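Local coordinates for protein peruvianin-I (Thevetia peruviana, PDB 6ORM) that is a germin-like cysteine peptidase of the latex, a glycosylated cupin-fold protein that hydrolyses proteins, at residues A[40-45]-A[55-60]; A[48-53]-A[86-91]; A[135-140]-A[145-150]. All coordinates share one frame; numbering follows the deposited sequence.

Overall arrangement
The three contacts sample one cupin domain from its glycosylated flank to its barrel interior. Contact 1 and contact 2 have centres about 15 Å apart and share the sugar on Asn55: Asn55 ND2 lies 2.8 Å from Gly48 O, a probable hydrogen bond joining strand 54-57 to the loop before it. Contact 1 lies equally far, centre to centre, from contact 3, which it meets through the rings of Phe42 and Tyr148. Contacts 2 and 3 are closer, about 10 Å between centres, and Arg88 O reaches His135 N at 2.8 Å. By sequence, Arg88 and Asn90 probably stand where germins have metal-binding histidines, and His135 probably matches the third.

Contact 1 (A[40-45]-A[55-60]); sequences SGFKQA and NVTFVT. With NAG (2-acetamido-2-deoxy-beta-D-glucopyranose), chain D; NAG (2-acetamido-2-deoxy-beta-D-glucopyranose), chain B.
Phe42 meets Thr57 and Val59 because two first torsions converge. In Phe42 the ring carbon CG stands opposite the carbonyl carbon (chi1 -74°), which swings the ring across to segment 55-60; in Thr57 chi1 of -56° puts OG1 beside the backbone N and leaves CG2 anti to it, facing the ring. The far end of the ring does most of the touching. Phe42 CZ packs on Val59 CG2 at 3.5 Å, while farther back Phe42 CD1 passes Thr57 CG2 at 3.9 Å, the two side chains running past each other in opposite directions. Thr57 O approaches the ring edge, near its plane, 3.6 Å from Phe42 CE1. Tyr148 meets the same ring edge-to-face, so the short 3-10 segment 41-43 is tied to the five-stranded sheet of the cupin domain, at whose border strand 54-57 runs.

Asn55-Val56-Thr57 is an N-glycosylation sequon in use: Asn55 ND2 is covalently joined to C1 of the first N-acetylglucosamine at 1.4 Å, and a second sugar follows on its O4. The glycan bends back over the contact. Its first sugar offers O6 to Ala45 O in a short hydrogen bond of 2.5 Å, and its C5 rests 3.4 Å from Thr57 OG1. That hydroxyl is hydrogen-bonded to Arg76 NH2, a group also held by Gln44 O, so one guanidinium bridges the two segments on their polar side. The acetamido methyl C8 of the second sugar reaches Gly41 O at 3.4 Å and lies near the extended side chain of Gln44. On the other flank, Lys43 NZ forms a salt bridge with Asp125 of the second subunit, and Phe42 itself packs on Gly124 of that subunit.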
loop_
_atom_site.group_PDB
_atom_site.type_symbol
_atom_site.label_atom_id
_atom_site.label_comp_id
_atom_site.label_asym_id
_atom_site.label_seq_id
_atom_site.Cartn_x
_atom_site.Cartn_y
_atom_site.Cartn_z
ATOM N N SER A 40 15.288 -14.793 -20.800
ATOM C CA SER A 40 15.691 -16.151 -21.148
ATOM C C SER A 40 16.868 -16.639 -20.309
ATOM O O SER A 40 17.525 -17.616 -20.682
ATOM C CB SER A 40 16.037 -16.234 -22.637
ATOM O OG SER A 40 14.882 -16.057 -23.438
ATOM N N GLY A 41 17.145 -15.978 -19.183
ATOM C CA GLY A 41 18.301 -16.338 -18.378
ATOM C C GLY A 41 18.295 -17.771 -17.880
ATOM O O GLY A 41 19.359 -18.371 -17.710
ATOM N N PHE A 42 17.112 -18.344 -17.647
ATOM C CA PHE A 42 17.053 -19.701 -17.115
ATOM C C PHE A 42 17.534 -20.748 -18.107
ATOM O O PHE A 42 17.753 -21.896 -17.709
ATOM C CB PHE A 42 15.625 -20.054 -16.686
ATOM C CG PHE A 42 15.194 -19.398 -15.410
ATOM C CD1 PHE A 42 16.127 -18.927 -14.503
ATOM C CD2 PHE A 42 13.849 -19.263 -15.115
ATOM C CE1 PHE A 42 15.725 -18.326 -13.326
ATOM C CE2 PHE A 42 13.439 -18.664 -13.940
ATOM C CZ PHE A 42 14.377 -18.195 -13.043
ATOM N N LYS A 43 17.717 -20.380 -19.376
ATOM C CA LYS A 43 18.276 -21.316 -20.342
ATOM C C LYS A 43 19.748 -21.586 -20.094
ATOM O O LYS A 43 20.275 -22.588 -20.596
ATOM C CB LYS A 43 18.057 -20.800 -21.761
ATOM C CG LYS A 43 16.609 -20.878 -22.175
ATOM C CD LYS A 43 16.469 -20.882 -23.670
ATOM C CE LYS A 43 15.023 -21.044 -24.045
ATOM N NZ LYS A 43 14.450 -19.764 -24.523
ATOM N N GLN A 44 20.430 -20.719 -19.353
ATOM C CA GLN A 44 21.781 -21.014 -18.907
ATOM C C GLN A 44 21.712 -21.843 -17.639
ATOM O O GLN A 44 21.114 -21.413 -16.637
ATOM C CB GLN A 44 22.555 -19.719 -18.699
ATOM C CG GLN A 44 22.232 -18.685 -19.764
ATOM C CD GLN A 44 22.892 -17.345 -19.522
ATOM O OE1 GLN A 44 23.786 -17.218 -18.685
ATOM N NE2 GLN A 44 22.435 -16.323 -20.246
ATOM N N ALA A 45 22.324 -23.026 -17.675
ATOM C CA ALA A 45 22.432 -23.879 -16.509
ATOM C C ALA A 45 23.249 -23.182 -15.425
ATOM O O ALA A 45 23.975 -22.224 -15.705
ATOM C CB ALA A 45 23.072 -25.213 -16.890
ATOM N N ASN A 55 23.139 -23.126 -6.060
ATOM C CA ASN A 55 23.206 -22.100 -7.091
ATOM C C ASN A 55 21.872 -21.377 -7.162
ATOM O O ASN A 55 20.821 -22.017 -7.266
ATOM C CB ASN A 55 23.532 -22.652 -8.478
ATOM C CG ASN A 55 23.431 -21.574 -9.531
ATOM O OD1 ASN A 55 22.383 -21.375 -10.148
ATOM N ND2 ASN A 55 24.516 -20.842 -9.715
ATOM N N VAL A 56 21.919 -20.049 -7.125
ATOM C CA VAL A 56 20.750 -19.213 -7.358
ATOM C C VAL A 56 20.946 -18.467 -8.668
ATOM O O VAL A 56 21.969 -17.799 -8.865
ATOM C CB VAL A 56 20.512 -18.226 -6.203
ATOM C CG1 VAL A 56 19.195 -17.505 -6.410
ATOM C CG2 VAL A 56 20.524 -18.947 -4.863
ATOM N N THR A 57 19.972 -18.586 -9.564
ATOM C CA THR A 57 19.899 -17.764 -10.767
ATOM C C THR A 57 18.778 -16.755 -10.539
ATOM O O THR A 57 17.604 -17.131 -10.460
ATOM C CB THR A 57 19.657 -18.616 -12.011
ATOM O OG1 THR A 57 20.681 -19.614 -12.107
ATOM C CG2 THR A 57 19.687 -17.751 -13.266
ATOM N N PHE A 58 19.149 -15.483 -10.425
ATOM C CA PHE A 58 18.237 -14.433 -9.994
ATOM C C PHE A 58 17.490 -13.828 -11.173
ATOM O O PHE A 58 18.068 -13.603 -12.240
ATOM C CB PHE A 58 19.003 -13.324 -9.271
ATOM C CG PHE A 58 19.570 -13.732 -7.946
ATOM C CD1 PHE A 58 18.782 -13.731 -6.807
ATOM C CD2 PHE A 58 20.898 -14.108 -7.836
ATOM C CE1 PHE A 58 19.309 -14.099 -5.583
ATOM C CE2 PHE A 58 21.431 -14.479 -6.616
ATOM C CZ PHE A 58 20.637 -14.474 -5.488
ATOM N N VAL A 59 16.196 -13.578 -10.978
ATOM C CA VAL A 59 15.445 -12.739 -11.905
ATOM C C VAL A 59 14.698 -11.677 -11.111
ATOM O O VAL A 59 13.498 -11.811 -10.842
ATOM C CB VAL A 59 14.476 -13.546 -12.789
ATOM C CG1 VAL A 59 13.981 -12.677 -13.934
ATOM C CG2 VAL A 59 15.145 -14.798 -13.329
ATOM N N THR A 60 15.415 -10.634 -10.711
ATOM C CA THR A 60 14.826 -9.420 -10.177
ATOM C C THR A 60 14.853 -8.341 -11.258
ATOM O O THR A 60 15.322 -8.561 -12.377
ATOM C CB THR A 60 15.575 -8.964 -8.923
ATOM O OG1 THR A 60 16.829 -8.384 -9.304
ATOM C CG2 THR A 60 15.823 -10.141 -7.988
HETATM C C1 NAG D . 24.513 -19.743 -10.642
HETATM C C2 NAG D . 25.757 -18.884 -10.528
HETATM C C3 NAG D . 25.539 -17.565 -11.257
HETATM C C4 NAG D . 25.032 -17.801 -12.677
HETATM C C5 NAG D . 23.890 -18.818 -12.712
HETATM C C6 NAG D . 23.498 -19.227 -14.114
HETATM C C7 NAG D . 27.232 -19.105 -8.576
HETATM C C8 NAG D . 27.430 -18.770 -7.128
HETATM N N2 NAG D . 26.106 -18.648 -9.135
HETATM O O3 NAG D . 26.763 -16.841 -11.282
HETATM O O4 NAG D . 24.508 -16.582 -13.186
HETATM O O5 NAG D . 24.249 -20.014 -12.005
HETATM O O6 NAG D . 24.540 -19.931 -14.776
HETATM O O7 NAG D . 28.053 -19.758 -9.210
HETATM C C1 NAG B . 25.457 -15.894 -13.998
HETATM C C2 NAG B . 24.663 -14.817 -14.730
HETATM C C3 NAG B . 25.590 -13.917 -15.544
HETATM C C4 NAG B . 26.717 -13.379 -14.672
HETATM C C5 NAG B . 27.436 -14.542 -14.001
HETATM C C6 NAG B . 28.529 -14.105 -13.055
HETATM C C7 NAG B . 22.367 -15.518 -15.256
HETATM C C8 NAG B . 21.474 -16.171 -16.267
HETATM N N2 NAG B . 23.657 -15.421 -15.590
HETATM O O3 NAG B . 24.815 -12.846 -16.075
HETATM O O4 NAG B . 27.658 -12.651 -15.457
HETATM O O5 NAG B . 26.491 -15.292 -13.227
HETATM O O6 NAG B . 27.996 -13.579 -11.848
HETATM O O7 NAG B . 21.939 -15.096 -14.186
#

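Contact 2 (A[48-53]-A[86-91]). With NAG (2-acetamido-2-deoxy-beta-D-glucopyranose), chain D.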
loop_
_atom_site.group_PDB
_atom_site.type_symbol
_atom_site.label_atom_id
_atom_site.label_comp_id
_atom_site.label_asym_id
_atom_site.label_seq_id
_atom_site.Cartn_x
_atom_site.Cartn_y
_atom_site.Cartn_z
ATOM N N GLY A 48 27.958 -22.510 -11.463
ATOM C CA GLY A 48 28.749 -22.833 -10.293
ATOM C C GLY A 48 27.840 -22.897 -9.088
ATOM O O GLY A 48 26.642 -22.603 -9.166
ATOM N N PHE A 49 28.426 -23.304 -7.967
ATOM C CA PHE A 49 27.679 -23.467 -6.731
ATOM C C PHE A 49 28.493 -22.873 -5.594
ATOM O O PHE A 49 29.724 -22.824 -5.662
ATOM C CB PHE A 49 27.362 -24.945 -6.460
ATOM C CG PHE A 49 26.447 -25.564 -7.479
ATOM C CD1 PHE A 49 26.945 -26.033 -8.686
ATOM C CD2 PHE A 49 25.089 -25.671 -7.235
ATOM C CE1 PHE A 49 26.105 -26.595 -9.628
ATOM C CE2 PHE A 49 24.243 -26.235 -8.172
ATOM C CZ PHE A 49 24.752 -26.697 -9.371
ATOM N N ASP A 50 27.805 -22.414 -4.550
ATOM C CA ASP A 50 28.526 -21.898 -3.402
ATOM C C ASP A 50 29.086 -23.068 -2.595
ATOM O O ASP A 50 28.844 -24.237 -2.903
ATOM C CB ASP A 50 27.633 -20.968 -2.570
ATOM C CG ASP A 50 26.411 -21.671 -1.962
ATOM O OD1 ASP A 50 26.369 -22.917 -1.892
ATOM O OD2 ASP A 50 25.474 -20.952 -1.542
ATOM N N GLN A 51 29.857 -22.747 -1.553
ATOM C CA GLN A 51 30.488 -23.776 -0.727
ATOM C C GLN A 51 29.496 -24.799 -0.181
ATOM O O GLN A 51 29.905 -25.909 0.172
ATOM C CB GLN A 51 31.268 -23.143 0.425
ATOM C CG GLN A 51 30.524 -22.098 1.229
ATOM C CD GLN A 51 31.342 -21.629 2.414
ATOM O OE1 GLN A 51 32.076 -22.411 3.019
ATOM N NE2 GLN A 51 31.238 -20.344 2.741
ATOM N N TRP A 52 28.212 -24.454 -0.082
ATOM C CA TRP A 52 27.221 -25.336 0.522
ATOM C C TRP A 52 26.372 -26.056 -0.522
ATOM O O TRP A 52 25.402 -26.729 -0.161
ATOM C CB TRP A 52 26.331 -24.547 1.494
ATOM C CG TRP A 52 27.130 -23.842 2.563
ATOM C CD1 TRP A 52 27.827 -24.422 3.586
ATOM C CD2 TRP A 52 27.311 -22.427 2.711
ATOM N NE1 TRP A 52 28.436 -23.459 4.354
ATOM C CE2 TRP A 52 28.132 -22.225 3.840
ATOM C CE3 TRP A 52 26.857 -21.311 1.998
ATOM C CZ2 TRP A 52 28.509 -20.954 4.271
ATOM C CZ3 TRP A 52 27.234 -20.051 2.427
ATOM C CH2 TRP A 52 28.051 -19.882 3.552
ATOM N N GLY A 53 26.726 -25.937 -1.801
ATOM C CA GLY A 53 26.055 -26.669 -2.860
ATOM C C GLY A 53 24.825 -26.019 -3.447
ATOM O O GLY A 53 24.013 -26.717 -4.062
ATOM N N GLN A 86 21.486 -23.116 3.840
ATOM C CA GLN A 86 21.737 -22.527 5.151
ATOM C C GLN A 86 20.468 -21.780 5.552
ATOM O O GLN A 86 19.445 -21.874 4.865
ATOM C CB GLN A 86 22.962 -21.602 5.156
ATOM C CG GLN A 86 24.156 -22.112 4.340
ATOM C CD GLN A 86 24.707 -23.439 4.829
ATOM O OE1 GLN A 86 25.535 -23.485 5.735
ATOM N NE2 GLN A 86 24.260 -24.530 4.215
ATOM N N PHE A 87 20.487 -21.093 6.687
ATOM C CA PHE A 87 19.323 -20.330 7.116
ATOM C C PHE A 87 19.314 -18.969 6.429
ATOM O O PHE A 87 20.288 -18.216 6.512
ATOM C CB PHE A 87 19.319 -20.185 8.636
ATOM C CG PHE A 87 19.274 -21.502 9.358
ATOM C CD1 PHE A 87 18.139 -22.295 9.304
ATOM C CD2 PHE A 87 20.368 -21.953 10.076
ATOM C CE1 PHE A 87 18.091 -23.510 9.965
ATOM C CE2 PHE A 87 20.325 -23.164 10.743
ATOM C CZ PHE A 87 19.185 -23.946 10.683
ATOM N N ARG A 88 18.205 -18.652 5.758
ATOM C CA ARG A 88 18.125 -17.449 4.945
ATOM C C ARG A 88 16.799 -16.740 5.181
ATOM O O ARG A 88 15.832 -17.328 5.671
ATOM C CB ARG A 88 18.295 -17.774 3.451
ATOM C CG ARG A 88 19.721 -18.160 3.072
ATOM C CD ARG A 88 19.892 -18.351 1.572
ATOM N NE ARG A 88 21.140 -19.048 1.268
ATOM C CZ ARG A 88 22.135 -18.527 0.559
ATOM N NH1 ARG A 88 22.025 -17.303 0.060
ATOM N NH2 ARG A 88 23.238 -19.231 0.342
ATOM N N THR A 89 16.774 -15.456 4.824
ATOM C CA THR A 89 15.556 -14.663 4.812
ATOM C C THR A 89 15.408 -13.960 3.470
ATOM O O THR A 89 16.392 -13.695 2.774
ATOM C CB THR A 89 15.538 -13.598 5.926
ATOM O OG1 THR A 89 16.582 -12.642 5.695
ATOM C CG2 THR A 89 15.714 -14.238 7.300
ATOM N N ASN A 90 14.157 -13.673 3.116
ATOM C CA ASN A 90 13.829 -12.728 2.055
ATOM C C ASN A 90 13.176 -11.523 2.718
ATOM O O ASN A 90 11.963 -11.539 2.978
ATOM C CB ASN A 90 12.896 -13.356 1.017
ATOM C CG ASN A 90 13.527 -14.542 0.315
ATOM O OD1 ASN A 90 13.098 -15.682 0.494
ATOM N ND2 ASN A 90 14.554 -14.281 -0.486
ATOM N N PRO A 91 13.931 -10.466 3.022
ATOM C CA PRO A 91 13.418 -9.429 3.933
ATOM C C PRO A 91 12.138 -8.739 3.484
ATOM O O PRO A 91 11.349 -8.325 4.344
ATOM C CB PRO A 91 14.587 -8.436 4.017
ATOM C CG PRO A 91 15.796 -9.256 3.707
ATOM C CD PRO A 91 15.351 -10.261 2.688
HETATM C C1 NAG D . 24.513 -19.743 -10.642
HETATM C C2 NAG D . 25.757 -18.884 -10.528
HETATM C C3 NAG D . 25.539 -17.565 -11.257
HETATM C C4 NAG D . 25.032 -17.801 -12.677
HETATM C C5 NAG D . 23.890 -18.818 -12.712
HETATM C C6 NAG D . 23.498 -19.227 -14.114
HETATM C C7 NAG D . 27.232 -19.105 -8.576
HETATM C C8 NAG D . 27.430 -18.770 -7.128
HETATM N N2 NAG D . 26.106 -18.648 -9.135
HETATM O O3 NAG D . 26.763 -16.841 -11.282
HETATM O O4 NAG D . 24.508 -16.582 -13.186
HETATM O O5 NAG D . 24.249 -20.014 -12.005
HETATM O O6 NAG D . 24.540 -19.931 -14.776
HETATM O O7 NAG D . 28.053 -19.758 -9.210
HETATM O O HOH W 1 23.798 -22.113 0.516
HETATM O O HOH W 2 25.249 -18.310 -1.330
#
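Trp52 and Gln86 supply the stacking part of the contact. Gln86 bends at its second torsion, which lays its amide over the indole with the two planes only 9° apart. Gln86 CG makes a CH-pi contact, 3.9 Å from the centroid of the six-membered ring and 24° off its normal. The opposite face carries Gln51 CG, 3.5 Å above the plane, so the indole is sandwiched between two glutamines. With the indole of Trp52 cut back to an alanine, the Gln86 amide would probably lose the flat surface it lies on and be free to turn.

The indole projects from a type I beta turn, Asp50 to Gly53, in the loop leading into strand 54-57 of the cupin domain; strand 87-89, across from it, pairs with 159-162.

Charge and water form the second group. Asp50 OD2 and Arg88 NH2 make a long salt bridge of 3.4 Å, carboxylate and guanidinium planes being 20° apart. Two waters bridge the same atoms: water 1 donates to Asp50 OD2 at 2.9 Å and water 2 at 2.7 Å, and both accept from Arg88 NH2. Both side chains have a second hold: Asp50 OD1 accepts from Leu54 N, and Arg88 NE donates to Thr85 O.

Contact 3 (A[135-140]-A[145-150])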
loop_
_atom_site.group_PDB
_atom_site.type_symbol
_atom_site.label_atom_id
_atom_site.label_comp_id
_atom_site.label_asym_id
_atom_site.label_seq_id
_atom_site.Cartn_x
_atom_site.Cartn_y
_atom_site.Cartn_z
ATOM N N HIS A 135 14.192 -19.244 6.875
ATOM C CA HIS A 135 13.815 -20.466 6.182
ATOM C C HIS A 135 15.064 -21.171 5.672
ATOM O O HIS A 135 16.180 -20.652 5.760
ATOM C CB HIS A 135 12.840 -20.183 5.030
ATOM C CG HIS A 135 13.395 -19.281 3.973
ATOM N ND1 HIS A 135 13.270 -17.909 4.025
ATOM C CD2 HIS A 135 14.072 -19.554 2.833
ATOM C CE1 HIS A 135 13.846 -17.375 2.963
ATOM N NE2 HIS A 135 14.339 -18.352 2.222
ATOM N N PHE A 136 14.858 -22.368 5.124
ATOM C CA PHE A 136 15.955 -23.176 4.612
ATOM C C PHE A 136 15.412 -24.190 3.620
ATOM O O PHE A 136 14.221 -24.510 3.614
ATOM C CB PHE A 136 16.701 -23.901 5.739
ATOM C CG PHE A 136 15.849 -24.895 6.485
ATOM C CD1 PHE A 136 15.694 -26.194 6.020
ATOM C CD2 PHE A 136 15.209 -24.532 7.657
ATOM C CE1 PHE A 136 14.909 -27.101 6.702
ATOM C CE2 PHE A 136 14.426 -25.438 8.346
ATOM C CZ PHE A 136 14.277 -26.722 7.869
ATOM N N THR A 137 16.319 -24.707 2.794
ATOM C CA THR A 137 16.060 -25.860 1.948
ATOM C C THR A 137 17.248 -26.805 2.037
ATOM O O THR A 137 18.401 -26.366 2.001
ATOM C CB THR A 137 15.832 -25.455 0.483
ATOM O OG1 THR A 137 14.905 -24.364 0.416
ATOM C CG2 THR A 137 15.286 -26.623 -0.309
ATOM N N VAL A 138 16.966 -28.100 2.174
ATOM C CA VAL A 138 17.993 -29.134 2.172
ATOM C C VAL A 138 17.633 -30.165 1.112
ATOM O O VAL A 138 16.478 -30.592 1.016
ATOM C CB VAL A 138 18.147 -29.803 3.555
ATOM C CG1 VAL A 138 19.232 -30.879 3.517
ATOM C CG2 VAL A 138 18.462 -28.762 4.622
ATOM N N ASN A 139 18.625 -30.562 0.319
ATOM C CA ASN A 139 18.462 -31.617 -0.675
ATOM C C ASN A 139 18.480 -32.975 0.022
ATOM O O ASN A 139 19.500 -33.366 0.598
ATOM C CB ASN A 139 19.575 -31.520 -1.716
ATOM C CG ASN A 139 19.372 -32.458 -2.891
ATOM O OD1 ASN A 139 18.493 -33.321 -2.875
ATOM N ND2 ASN A 139 20.194 -32.295 -3.921
ATOM N N VAL A 140 17.355 -33.691 -0.024
ATOM C CA VAL A 140 17.250 -35.008 0.591
ATOM C C VAL A 140 17.017 -36.114 -0.435
ATOM O O VAL A 140 16.815 -37.268 -0.059
ATOM C CB VAL A 140 16.155 -35.033 1.677
ATOM C CG1 VAL A 140 16.526 -34.100 2.822
ATOM C CG2 VAL A 140 14.800 -34.661 1.090
ATOM N N ALA A 145 18.544 -31.100 -6.845
ATOM C CA ALA A 145 17.202 -30.619 -6.558
ATOM C C ALA A 145 17.041 -29.239 -7.179
ATOM O O ALA A 145 17.930 -28.390 -7.050
ATOM C CB ALA A 145 16.946 -30.567 -5.053
ATOM N N THR A 146 15.920 -29.018 -7.859
ATOM C CA THR A 146 15.607 -27.725 -8.452
ATOM C C THR A 146 14.263 -27.241 -7.928
ATOM O O THR A 146 13.296 -28.008 -7.888
ATOM C CB THR A 146 15.573 -27.806 -9.982
ATOM O OG1 THR A 146 16.841 -28.267 -10.468
ATOM C CG2 THR A 146 15.271 -26.439 -10.589
ATOM N N PHE A 147 14.212 -25.978 -7.511
ATOM C CA PHE A 147 12.950 -25.348 -7.164
ATOM C C PHE A 147 12.986 -23.882 -7.567
ATOM O O PHE A 147 14.053 -23.275 -7.674
ATOM C CB PHE A 147 12.614 -25.498 -5.670
ATOM C CG PHE A 147 13.644 -24.922 -4.736
ATOM C CD1 PHE A 147 14.754 -25.662 -4.367
ATOM C CD2 PHE A 147 13.478 -23.656 -4.195
ATOM C CE1 PHE A 147 15.690 -25.143 -3.496
ATOM C CE2 PHE A 147 14.411 -23.132 -3.321
ATOM C CZ PHE A 147 15.517 -23.880 -2.967
ATOM N N TYR A 148 11.799 -23.331 -7.803
ATOM C CA TYR A 148 11.630 -21.938 -8.184
ATOM C C TYR A 148 10.901 -21.201 -7.073
ATOM O O TYR A 148 9.885 -21.684 -6.563
ATOM C CB TYR A 148 10.853 -21.823 -9.496
ATOM C CG TYR A 148 11.596 -22.403 -10.671
ATOM C CD1 TYR A 148 11.609 -23.771 -10.902
ATOM C CD2 TYR A 148 12.303 -21.584 -11.540
ATOM C CE1 TYR A 148 12.297 -24.306 -11.970
ATOM C CE2 TYR A 148 12.992 -22.108 -12.613
ATOM C CZ TYR A 148 12.985 -23.470 -12.822
ATOM O OH TYR A 148 13.672 -24.001 -13.888
ATOM N N ALA A 149 11.426 -20.043 -6.696
ATOM C CA ALA A 149 10.805 -19.185 -5.698
ATOM C C ALA A 149 10.150 -18.002 -6.400
ATOM O O ALA A 149 10.832 -17.220 -7.071
ATOM C CB ALA A 149 11.836 -18.704 -4.677
ATOM N N SER A 150 8.830 -17.891 -6.268
ATOM C CA SER A 150 8.099 -16.711 -6.714
ATOM C C SER A 150 7.934 -15.770 -5.528
ATOM O O SER A 150 7.467 -16.188 -4.464
ATOM C CB SER A 150 6.735 -17.098 -7.287
ATOM O OG SER A 150 6.868 -17.875 -8.466
#
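Two facing sheets make the cupin beta-barrel, and this contact lies in its interior, where strand 135-139 of the three-stranded sheet looks across at strand 145-151 of the five-stranded one. Only four residues connect the two segments. The backbones stand 6.1 Å apart from Asn139 CA to Ala145 CA, next to that connection, and have spread to 9.6 Å between Thr137 CA and Phe147 CA. No hydrogen bond crosses; the strands meet through side chains alone.

In the wider part the gap is filled by the Phe147 ring. Its CG sits between the backbone N and the carbonyl carbon (chi1 59°), and the ring is thereby carried toward Thr137, whose two branches both lie to one side of the ring plane, along its outer rim: Thr137 CG2 touches Phe147 CE1 at 3.5 Å, and Thr137 OG1 comes obliquely to Phe147 CZ at the same 3.5 Å. The threonine hydroxyl, though buried beside carbon, is satisfied by a hydrogen bond to Glu106 OE1 in strand 104-109. Cys77 and Val97, from the strands on either side of 145-151, also touch the Phe147 side chain.

In the narrower part Asn139 works chiefly for the connecting turn. Its CG lies anti to the backbone N (chi1 -172°), turning the amide toward the segment 145-150; within the connecting turn OD1 accepts from Gly141 N and ND2 donates to Gly143 O. Held through both its oxygen and its nitrogen, the amide packs on the methyl of Ala145, with Asn139 CG 3.8 Å from Ala145 CB.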